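Local coordinates for type II antifreeze protein (Brachyopsis rostratus, PDB 2ZIB) that binds to ice crystals and inhibits their growth, protecting the fish's blood from freezing in subzero sea water, at residues A[20-25]-A[54-59]; A[36-39]-A[44-47]. All coordinates share one frame; numbering follows the deposited sequence.

Overall arrangement
Both contacts set a helix against the same mixed sheet of this C-type lectin fold, with centres about 12 Å apart. Along the chain contact 2 is nested within contact 1: strand 20-26 comes first, then helix 31-40 and strand 44-45, which form contact 2, and finally helix 51-60, which returns to strand 20-26. Strands 20-26 and 44-45 both pair antiparallel with strand 124-131, which therefore ties the two contacts together. The contacts also meet directly, for Arg20 NH1 lies 2.9 Å from Ser47 O, a probable hydrogen bond, and Ala46 touches both Phe22 and Ile57. Helices 31-40 and 51-60 are thus joined through one sheet into the compact lectin-type framework of this antifreeze protein.

Contact 1: residues A[20-25]-A[54-59]; sequences RCFYSE and QLYIKD
An apolar strand-to-helix contact, buried inside the C-type lectin fold, joins Phe22 of strand 20-26 to Tyr56 and Ile57 of helix 51-60. One strand residue thus meets two consecutive helix residues. The backbones stay well apart, with Phe22 CA and Ile57 CA 8.2 Å from each other, so side chains alone bridge the gap.

The Phe22 ring receives its two partners at different atoms. Tyr56 reaches the side near the root of the ring, its CE2 coming within 3.6 Å of Phe22 CD1 while its CD2 lies over one face, offset toward the rim. The ring planes are inclined at 54°, an oblique pairing that is neither a stack nor an edge-to-face contact. Ile57 works farther along: its CD1 touches Phe22 CE2 at 3.7 Å, and CG1 lies 4.0 Å from the same ring carbon. The phenyl group and the isoleucine chain run at about a right angle to each other. With CG placed anti to the backbone N (chi1 175°), Tyr56 extends its ring from the helix toward the strand. Its polar end is accommodated separately, by a hydrogen bond between Tyr56 OH and Thr15 OG1.

Within the strand, Arg20 lays its guanidinium beside the same phenyl ring, Phe22 CZ standing 3.8 Å above the guanidinium plane near its rim. That group is itself held from the helix side, because NH1 forms a salt bridge with Glu53. The polar link to helix 51-60 therefore borders the apolar one.

Around this centre, Phe22 also packs on Thr15 and His17 of strand 15-17 and on Ala129 of strand 124-131, while Ile57 continues the apolar packing to Met107 of strand 104-107.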
loop_
_atom_site.group_PDB
_atom_site.type_symbol
_atom_site.label_atom_id
_atom_site.label_comp_id
_atom_site.label_asym_id
_atom_site.label_seq_id
_atom_site.Cartn_x
_atom_site.Cartn_y
_atom_site.Cartn_z
ATOM N N ARG A 20 4.883 -11.435 -6.431
ATOM C CA ARG A 20 4.367 -10.990 -5.123
ATOM C C ARG A 20 2.980 -11.539 -4.846
ATOM O O ARG A 20 2.209 -11.838 -5.776
ATOM C CB ARG A 20 4.371 -9.450 -5.098
ATOM C CG ARG A 20 5.760 -8.838 -5.322
ATOM C CD ARG A 20 5.674 -7.328 -5.485
ATOM N NE ARG A 20 5.403 -6.682 -4.210
ATOM C CZ ARG A 20 5.020 -5.397 -4.111
ATOM N NH1 ARG A 20 4.725 -4.679 -5.189
ATOM N NH2 ARG A 20 4.867 -4.868 -2.897
ATOM N N CYS A 21 2.665 -11.598 -3.545
ATOM C CA CYS A 21 1.346 -11.998 -3.057
ATOM C C CYS A 21 0.718 -10.842 -2.310
ATOM O O CYS A 21 1.424 -10.120 -1.583
ATOM C CB CYS A 21 1.474 -13.193 -2.089
ATOM S SG CYS A 21 2.099 -14.662 -2.884
ATOM N N PHE A 22 -0.590 -10.661 -2.517
ATOM C CA PHE A 22 -1.320 -9.508 -1.974
ATOM C C PHE A 22 -2.466 -9.982 -1.099
ATOM O O PHE A 22 -3.130 -10.974 -1.397
ATOM C CB PHE A 22 -1.824 -8.640 -3.126
ATOM C CG PHE A 22 -0.703 -8.006 -3.894
ATOM C CD1 PHE A 22 -0.044 -8.710 -4.920
ATOM C CD2 PHE A 22 -0.247 -6.729 -3.564
ATOM C CE1 PHE A 22 1.015 -8.141 -5.603
ATOM C CE2 PHE A 22 0.846 -6.138 -4.251
ATOM C CZ PHE A 22 1.460 -6.846 -5.279
ATOM N N TYR A 23 -2.705 -9.252 -0.026
ATOM C CA TYR A 23 -3.801 -9.527 0.908
ATOM C C TYR A 23 -4.671 -8.312 1.103
ATOM O O TYR A 23 -4.176 -7.270 1.506
ATOM C CB TYR A 23 -3.210 -9.953 2.257
ATOM C CG TYR A 23 -4.313 -10.345 3.224
ATOM C CD1 TYR A 23 -4.938 -11.568 3.086
ATOM C CD2 TYR A 23 -4.750 -9.490 4.216
ATOM C CE1 TYR A 23 -5.975 -11.941 3.936
ATOM C CE2 TYR A 23 -5.800 -9.819 5.094
ATOM C CZ TYR A 23 -6.413 -11.048 4.918
ATOM O OH TYR A 23 -7.446 -11.433 5.737
ATOM N N SER A 24 -5.962 -8.480 0.838
ATOM C CA SER A 24 -6.912 -7.404 1.025
ATOM C C SER A 24 -7.490 -7.503 2.434
ATOM O O SER A 24 -8.223 -8.441 2.722
ATOM C CB SER A 24 -7.991 -7.478 -0.068
ATOM O OG SER A 24 -8.919 -6.446 0.147
ATOM N N GLU A 25 -7.112 -6.549 3.294
ATOM C CA GLU A 25 -7.599 -6.470 4.658
ATOM C C GLU A 25 -8.821 -5.559 4.688
ATOM O O GLU A 25 -8.721 -4.321 4.578
ATOM C CB GLU A 25 -6.507 -5.912 5.581
ATOM C CG GLU A 25 -6.971 -5.706 7.028
ATOM C CD GLU A 25 -7.492 -6.979 7.647
ATOM O OE1 GLU A 25 -6.666 -7.847 8.022
ATOM O OE2 GLU A 25 -8.727 -7.134 7.744
ATOM N N GLN A 54 -0.231 -0.790 -9.831
ATOM C CA GLN A 54 -1.316 0.121 -9.452
ATOM C C GLN A 54 -2.631 -0.470 -9.916
ATOM O O GLN A 54 -3.608 -0.510 -9.184
ATOM C CB GLN A 54 -1.079 1.508 -10.071
ATOM C CG GLN A 54 -2.228 2.511 -9.904
ATOM C CD GLN A 54 -2.367 3.079 -8.484
ATOM O OE1 GLN A 54 -1.498 2.859 -7.623
ATOM N NE2 GLN A 54 -3.453 3.791 -8.231
ATOM N N LEU A 55 -2.682 -0.868 -11.196
ATOM C CA LEU A 55 -3.922 -1.361 -11.758
ATOM C C LEU A 55 -4.304 -2.733 -11.196
ATOM O O LEU A 55 -5.483 -3.013 -10.980
ATOM C CB LEU A 55 -3.814 -1.415 -13.301
ATOM C CG LEU A 55 -3.697 -0.049 -14.008
ATOM C CD1 LEU A 55 -3.423 -0.288 -15.538
ATOM C CD2 LEU A 55 -4.967 0.843 -13.765
ATOM N N TYR A 56 -3.319 -3.598 -10.948
ATOM C CA TYR A 56 -3.655 -4.868 -10.303
ATOM C C TYR A 56 -4.284 -4.645 -8.911
ATOM O O TYR A 56 -5.285 -5.262 -8.546
ATOM C CB TYR A 56 -2.382 -5.724 -10.132
ATOM C CG TYR A 56 -2.674 -6.997 -9.365
ATOM C CD1 TYR A 56 -3.255 -8.090 -10.025
ATOM C CD2 TYR A 56 -2.404 -7.122 -8.004
ATOM C CE1 TYR A 56 -3.591 -9.281 -9.343
ATOM C CE2 TYR A 56 -2.732 -8.291 -7.315
ATOM C CZ TYR A 56 -3.303 -9.364 -7.978
ATOM O OH TYR A 56 -3.602 -10.518 -7.283
ATOM N N ILE A 57 -3.663 -3.788 -8.116
ATOM C CA ILE A 57 -4.162 -3.532 -6.764
ATOM C C ILE A 57 -5.508 -2.824 -6.820
ATOM O O ILE A 57 -6.429 -3.187 -6.073
ATOM C CB ILE A 57 -3.106 -2.751 -5.921
ATOM C CG1 ILE A 57 -1.845 -3.610 -5.669
ATOM C CG2 ILE A 57 -3.710 -2.270 -4.617
ATOM C CD1 ILE A 57 -0.592 -2.816 -5.210
ATOM N N LYS A 58 -5.650 -1.850 -7.730
ATOM C CA LYS A 58 -6.933 -1.177 -7.930
ATOM C C LYS A 58 -8.023 -2.200 -8.110
ATOM O O LYS A 58 -9.098 -2.077 -7.559
ATOM C CB LYS A 58 -6.826 -0.291 -9.167
ATOM C CG LYS A 58 -8.166 0.210 -9.699
ATOM C CD LYS A 58 -8.019 0.848 -11.075
ATOM C CE LYS A 58 -9.360 1.126 -11.726
ATOM N NZ LYS A 58 -9.202 1.173 -13.210
ATOM N N ASP A 59 -7.739 -3.245 -8.897
ATOM C CA ASP A 59 -8.770 -4.223 -9.196
ATOM C C ASP A 59 -9.097 -5.149 -8.053
ATOM O O ASP A 59 -10.165 -5.751 -8.040
ATOM C CB ASP A 59 -8.371 -5.031 -10.427
ATOM C CG ASP A 59 -8.345 -4.189 -11.698
ATOM O OD1 ASP A 59 -8.866 -3.029 -11.730
ATOM O OD2 ASP A 59 -7.773 -4.608 -12.725
#

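Contact 2: residues A[36-39]-A[44-47]. With SO4 (sulfate ion), chain B.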
loop_
_atom_site.group_PDB
_atom_site.type_symbol
_atom_site.label_atom_id
_atom_site.label_comp_id
_atom_site.label_asym_id
_atom_site.label_seq_id
_atom_site.Cartn_x
_atom_site.Cartn_y
_atom_site.Cartn_z
ATOM N N ALA A 36 1.229 -2.833 11.101
ATOM C CA ALA A 36 1.531 -3.872 12.092
ATOM C C ALA A 36 0.819 -5.169 11.779
ATOM O O ALA A 36 1.360 -6.269 11.948
ATOM C CB ALA A 36 1.140 -3.382 13.473
ATOM N N ASN A 37 -0.424 -5.079 11.296
ATOM C CA ASN A 37 -1.212 -6.227 10.881
ATOM C C ASN A 37 -0.503 -6.969 9.731
ATOM O O ASN A 37 -0.306 -8.195 9.766
ATOM C CB ASN A 37 -2.612 -5.711 10.487
ATOM C CG ASN A 37 -3.591 -6.805 10.119
ATOM O OD1 ASN A 37 -4.191 -6.737 8.971
ATOM N ND2 ASN A 37 -3.811 -7.716 10.963
ATOM N N CYS A 38 -0.052 -6.220 8.726
ATOM C CA CYS A 38 0.668 -6.832 7.611
ATOM C C CYS A 38 1.959 -7.496 8.088
ATOM O O CYS A 38 2.291 -8.606 7.613
ATOM C CB CYS A 38 1.006 -5.790 6.543
ATOM S SG CYS A 38 -0.407 -5.069 5.691
ATOM N N VAL A 39 2.680 -6.874 9.032
ATOM C CA VAL A 39 3.911 -7.473 9.563
ATOM C C VAL A 39 3.586 -8.767 10.312
ATOM O O VAL A 39 4.277 -9.786 10.138
ATOM C CB VAL A 39 4.668 -6.449 10.460
ATOM C CG1 VAL A 39 5.844 -7.109 11.236
ATOM C CG2 VAL A 39 5.214 -5.303 9.607
ATOM N N HIS A 44 4.126 -6.505 4.585
ATOM C CA HIS A 44 4.085 -5.038 4.832
ATOM C C HIS A 44 2.856 -4.533 4.124
ATOM O O HIS A 44 2.373 -5.175 3.180
ATOM C CB HIS A 44 5.333 -4.335 4.257
ATOM C CG HIS A 44 6.581 -4.590 5.038
ATOM N ND1 HIS A 44 6.806 -4.009 6.263
ATOM C CD2 HIS A 44 7.626 -5.412 4.803
ATOM C CE1 HIS A 44 7.980 -4.431 6.733
ATOM N NE2 HIS A 44 8.496 -5.286 5.862
ATOM N N LEU A 45 2.405 -3.324 4.484
ATOM C CA LEU A 45 1.499 -2.644 3.559
ATOM C C LEU A 45 2.138 -2.635 2.161
ATOM O O LEU A 45 3.356 -2.480 2.049
ATOM C CB LEU A 45 1.283 -1.212 4.053
ATOM C CG LEU A 45 0.305 -1.083 5.222
ATOM C CD1 LEU A 45 0.344 0.337 5.790
ATOM C CD2 LEU A 45 -1.119 -1.457 4.823
ATOM N N ALA A 46 1.324 -2.740 1.123
ATOM C CA ALA A 46 1.896 -2.891 -0.212
ATOM C C ALA A 46 2.657 -1.650 -0.641
ATOM O O ALA A 46 2.181 -0.513 -0.514
ATOM C CB ALA A 46 0.779 -3.152 -1.208
ATOM N N SER A 47 3.820 -1.889 -1.267
ATOM C CA SER A 47 4.481 -0.873 -2.084
ATOM C C SER A 47 4.099 -1.097 -3.544
ATOM O O SER A 47 3.766 -2.224 -3.952
ATOM C CB SER A 47 5.988 -0.938 -1.880
ATOM O OG SER A 47 6.474 -2.179 -2.359
HETATM S S SO4 B . 10.548 -7.992 5.170
HETATM O O1 SO4 B . 9.158 -8.566 5.415
HETATM O O2 SO4 B . 10.729 -6.721 5.836
HETATM O O3 SO4 B . 11.542 -8.936 5.705
HETATM O O4 SO4 B . 10.699 -7.665 3.746
#
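Cys38 faces the backbone joining His44 to Leu45 where helix 31-40 packs against strand 44-45, a short helix-turn-strand connection within the C-type lectin fold. The two segments are only a few residues apart in the chain, and Cys38 CA approaches His44 CA to 4.8 Å.

Followed outward, the cysteine meets main chain first and side chain last. CB presses on the peptide link, 3.3 Å from His44 C and 3.5 Å from Leu45 N. SG remains beside that link and then reaches Leu45 CD2 at 3.8 Å, an apolar contact in the buried part of the interface. With SG anti to its own carbonyl carbon (chi1 -66°), the sulfur lies alongside the peptide, where it closes a disulfide with Cys128 on strand 124-131. As strand 44-45 pairs with that same strand, the disulfide and the backbone pairing fix the helix and the strand to a common partner.

Toward the outer side, one methyl of Val39 takes over. Its CG2 lies 3.9 Å from His44 ND1, and the two side chains cross at a slant. Glu35, one turn back on the helix, supplies the polar grip: its carboxylate accepts hydrogen bonds from both His44 ND1 and the backbone N of Leu45. The ring is thereby held at one nitrogen.

At the other nitrogen the histidine meets a sulfate ion, probably taken up from the crystallisation liquor. With anionic acceptors at both nitrogens, the imidazole is probably protonated in this crystal. The oxygen O2 of the sulfate sits at the ring's edge, in its plane, and accepts a nearly straight hydrogen bond from His44 NE2, 2.7 Å long with an N-H...O angle of 168°.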